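PDB 2JKS: bradyzoite surface antigen BSR4 from Toxoplasma gondii, which is a surface antigen of the bradyzoite stage, built from two SRS domains, that binds zinc ions and probably acts at the parasite's contact with its host. Local coordinates for residues 220-225 against 270-275. Residues are numbered along the deposited sequence; the frame is centred on the assembly and turned at random.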
ATOM      1  N   ALA A 220       2.763 -13.477  23.887  1.00 30.06           N
ATOM      2  CA  ALA A 220       3.405 -13.796  22.623  1.00 30.58           C
ATOM      3  C   ALA A 220       2.948 -15.145  22.054  1.00 30.26           C
ATOM      4  O   ALA A 220       3.079 -15.339  20.864  1.00 28.45           O
ATOM      5  CB  ALA A 220       4.932 -13.706  22.744  1.00 30.70           C
ATOM      6  N   ASP A 221       2.365 -16.028  22.894  1.00 31.68           N
ATOM      7  CA  ASP A 221       1.981 -17.426  22.465  1.00 33.19           C
ATOM      8  C   ASP A 221       1.060 -17.465  21.251  1.00 32.30           C
ATOM      9  O   ASP A 221       1.170 -18.342  20.411  1.00 31.20           O
ATOM     10  CB  ASP A 221       1.265 -18.238  23.573  1.00 34.86           C
ATOM     11  CG  ASP A 221       1.738 -17.913  24.981  1.00 41.90           C
ATOM     12  OD1 ASP A 221       2.871 -17.392  25.156  1.00 46.67           O
ATOM     13  OD2 ASP A 221       0.948 -18.203  25.941  1.00 48.55           O
ATOM     14  N   SER A 222       0.159 -16.493  21.140  1.00 31.00           N
ATOM     15  CA  SER A 222      -0.763 -16.460  19.989  1.00 30.34           C
ATOM     16  C   SER A 222      -0.061 -16.236  18.640  1.00 29.82           C
ATOM     17  O   SER A 222      -0.591 -16.600  17.613  1.00 27.33           O
ATOM     18  CB  SER A 222      -1.824 -15.348  20.175  1.00 30.53           C
ATOM     19  OG  SER A 222      -1.250 -14.079  19.816  1.00 29.19           O
ATOM     20  N   LYS A 223       1.130 -15.616  18.660  1.00 29.80           N
ATOM     21  CA  LYS A 223       1.818 -15.183  17.409  1.00 29.73           C
ATOM     22  C   LYS A 223       0.933 -14.393  16.414  1.00 29.27           C
ATOM     23  O   LYS A 223       1.174 -14.351  15.210  1.00 26.70           O
ATOM     24  CB  LYS A 223       2.581 -16.380  16.743  1.00 32.11           C
ATOM     25  CG  LYS A 223       3.434 -17.241  17.694  1.00 32.48           C
ATOM     26  CD  LYS A 223       4.484 -16.467  18.459  1.00 39.40           C
ATOM     27  CE  LYS A 223       5.586 -17.387  19.142  1.00 39.39           C
ATOM     28  NZ  LYS A 223       6.014 -16.818  20.489  1.00 42.95           N
ATOM     29  N   ASP A 224      -0.076 -13.689  16.940  1.00 27.69           N
ATOM     30  CA  ASP A 224      -1.023 -13.029  16.069  1.00 28.29           C
ATOM     31  C   ASP A 224      -1.576 -11.866  16.848  1.00 27.64           C
ATOM     32  O   ASP A 224      -2.285 -12.033  17.852  1.00 26.68           O
ATOM     33  CB  ASP A 224      -2.132 -14.023  15.676  1.00 28.87           C
ATOM     34  CG  ASP A 224      -3.162 -13.439  14.767  1.00 31.60           C
ATOM     35  OD1 ASP A 224      -3.108 -12.252  14.352  1.00 32.36           O
ATOM     36  OD2 ASP A 224      -4.050 -14.216  14.423  1.00 35.70           O
ATOM     37  N   VAL A 225      -1.272 -10.666  16.385  1.00 26.98           N
ATOM     38  CA  VAL A 225      -1.810  -9.476  17.054  1.00 26.97           C
ATOM     39  C   VAL A 225      -3.370  -9.425  17.077  1.00 28.72           C
ATOM     40  O   VAL A 225      -3.942  -8.698  17.891  1.00 28.88           O
ATOM     41  CB  VAL A 225      -1.209  -8.176  16.412  1.00 27.03           C
ATOM     42  CG1 VAL A 225      -1.838  -7.862  15.055  1.00 24.45           C
ATOM     43  CG2 VAL A 225      -1.305  -6.978  17.357  1.00 25.59           C
ATOM     44  N   GLN A 270       9.637 -12.529  25.801  1.00 26.81           N
ATOM     45  CA  GLN A 270       9.109 -12.278  24.440  1.00 25.49           C
ATOM     46  C   GLN A 270       7.812 -11.581  24.676  1.00 25.57           C
ATOM     47  O   GLN A 270       7.125 -11.828  25.687  1.00 24.38           O
ATOM     48  CB  GLN A 270       8.805 -13.560  23.692  1.00 26.00           C
ATOM     49  CG  GLN A 270       9.991 -14.367  23.171  1.00 27.75           C
ATOM     50  CD  GLN A 270       9.513 -15.378  22.125  1.00 36.35           C
ATOM     51  OE1 GLN A 270       8.520 -16.114  22.364  1.00 35.09           O
ATOM     52  NE2 GLN A 270      10.181 -15.396  20.938  1.00 31.68           N
ATOM     53  N   PHE A 271       7.513 -10.635  23.791  1.00 25.35           N
ATOM     54  CA  PHE A 271       6.232  -9.932  23.868  1.00 25.80           C
ATOM     55  C   PHE A 271       5.778  -9.644  22.439  1.00 25.44           C
ATOM     56  O   PHE A 271       6.582  -9.703  21.502  1.00 25.06           O
ATOM     57  CB  PHE A 271       6.279  -8.678  24.762  1.00 23.56           C
ATOM     58  CG  PHE A 271       7.117  -7.540  24.206  1.00 25.99           C
ATOM     59  CD1 PHE A 271       6.528  -6.550  23.388  1.00 25.24           C
ATOM     60  CD2 PHE A 271       8.494  -7.461  24.474  1.00 23.87           C
ATOM     61  CE1 PHE A 271       7.274  -5.497  22.915  1.00 22.77           C
ATOM     62  CE2 PHE A 271       9.245  -6.366  23.997  1.00 23.45           C
ATOM     63  CZ  PHE A 271       8.648  -5.400  23.224  1.00 20.82           C
ATOM     64  N   LEU A 272       4.481  -9.359  22.285  1.00 23.41           N
ATOM     65  CA  LEU A 272       3.936  -9.071  20.974  1.00 24.67           C
ATOM     66  C   LEU A 272       3.180  -7.738  21.008  1.00 24.43           C
ATOM     67  O   LEU A 272       2.419  -7.487  21.892  1.00 23.77           O
ATOM     68  CB  LEU A 272       3.035 -10.232  20.575  1.00 25.75           C
ATOM     69  CG  LEU A 272       2.350 -10.435  19.251  1.00 29.35           C
ATOM     70  CD1 LEU A 272       2.050 -11.911  19.189  1.00 27.70           C
ATOM     71  CD2 LEU A 272       1.058  -9.619  19.120  1.00 29.14           C
ATOM     72  N   VAL A 273       3.434  -6.890  20.016  1.00 25.11           N
ATOM     73  CA  VAL A 273       2.593  -5.759  19.725  1.00 25.53           C
ATOM     74  C   VAL A 273       2.447  -5.689  18.191  1.00 26.21           C
ATOM     75  O   VAL A 273       2.912  -6.562  17.472  1.00 25.28           O
ATOM     76  CB  VAL A 273       3.229  -4.436  20.203  1.00 25.40           C
ATOM     77  CG1 VAL A 273       3.306  -4.375  21.714  1.00 27.74           C
ATOM     78  CG2 VAL A 273       4.650  -4.302  19.606  1.00 28.07           C
ATOM     79  N   GLY A 274       1.760  -4.660  17.714  1.00 25.97           N
ATOM     80  CA  GLY A 274       1.653  -4.467  16.287  1.00 25.14           C
ATOM     81  C   GLY A 274       0.650  -3.418  15.900  1.00 25.55           C
ATOM     82  O   GLY A 274       0.384  -2.448  16.657  1.00 23.83           O
ATOM     83  N   CYS A 275       0.122  -3.602  14.686  1.00 25.64           N
ATOM     84  CA  CYS A 275      -0.792  -2.651  14.063  1.00 25.57           C
ATOM     85  C   CYS A 275      -1.937  -3.409  13.448  1.00 26.32           C
ATOM     86  O   CYS A 275      -1.747  -4.395  12.720  1.00 24.24           O
ATOM     87  CB  CYS A 275      -0.063  -1.811  12.992  1.00 24.36           C
ATOM     88  SG  CYS A 275       1.356  -0.856  13.553  1.00 25.89           S
TER
HETATM   89  O   HOH W   1       4.522 -13.280  26.170  1.00 28.49           O
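Q270 meets A220 and K223 where the 220-225 loop folds over one face of strand 269-277, in the second SRS domain, a β-sandwich of the SAG family. CB of Q270 rests on the small CB of A220, which lets the two backbones come close. A water, accepting from A220 N at 2.9 Å and donating to Q270 O at 3.0 Å, bridges them. At the margin, the K223 chain, bent at chi2 and chi4, carries NZ into two weak hydrogen bonds, to Q270 OE1 at 3.2 Å and back to A220 O at 3.3 Å, while Q270 NE2 is held by T306. F271, alternating to the other face, sets its ring edge-to-face with that of F233 in the hydrophobic interior. L272 points back toward the loop and packs against it: CG stands anti to the backbone N (chi1 -174°), and the two methyls lie against the main chain of 223-225. L272 CD1 packs 3.6 Å from D224 N and L272 CD2 3.5 Å from V225 CA, so a forked apolar residue suits this surface. The V225 and L272 side chains cross at about a right angle, V225 CB 3.8 Å from L272 CD2. At G274 the unusual backbone angles (phi 170°, psi -153°) would press a CB against the preceding carbonyl O, and V225 already occupies that side. C275, facing away, ties the strand to C202 by a disulfide. V225 completes the cover: its CG2 lies 3.9 Å from G274 N.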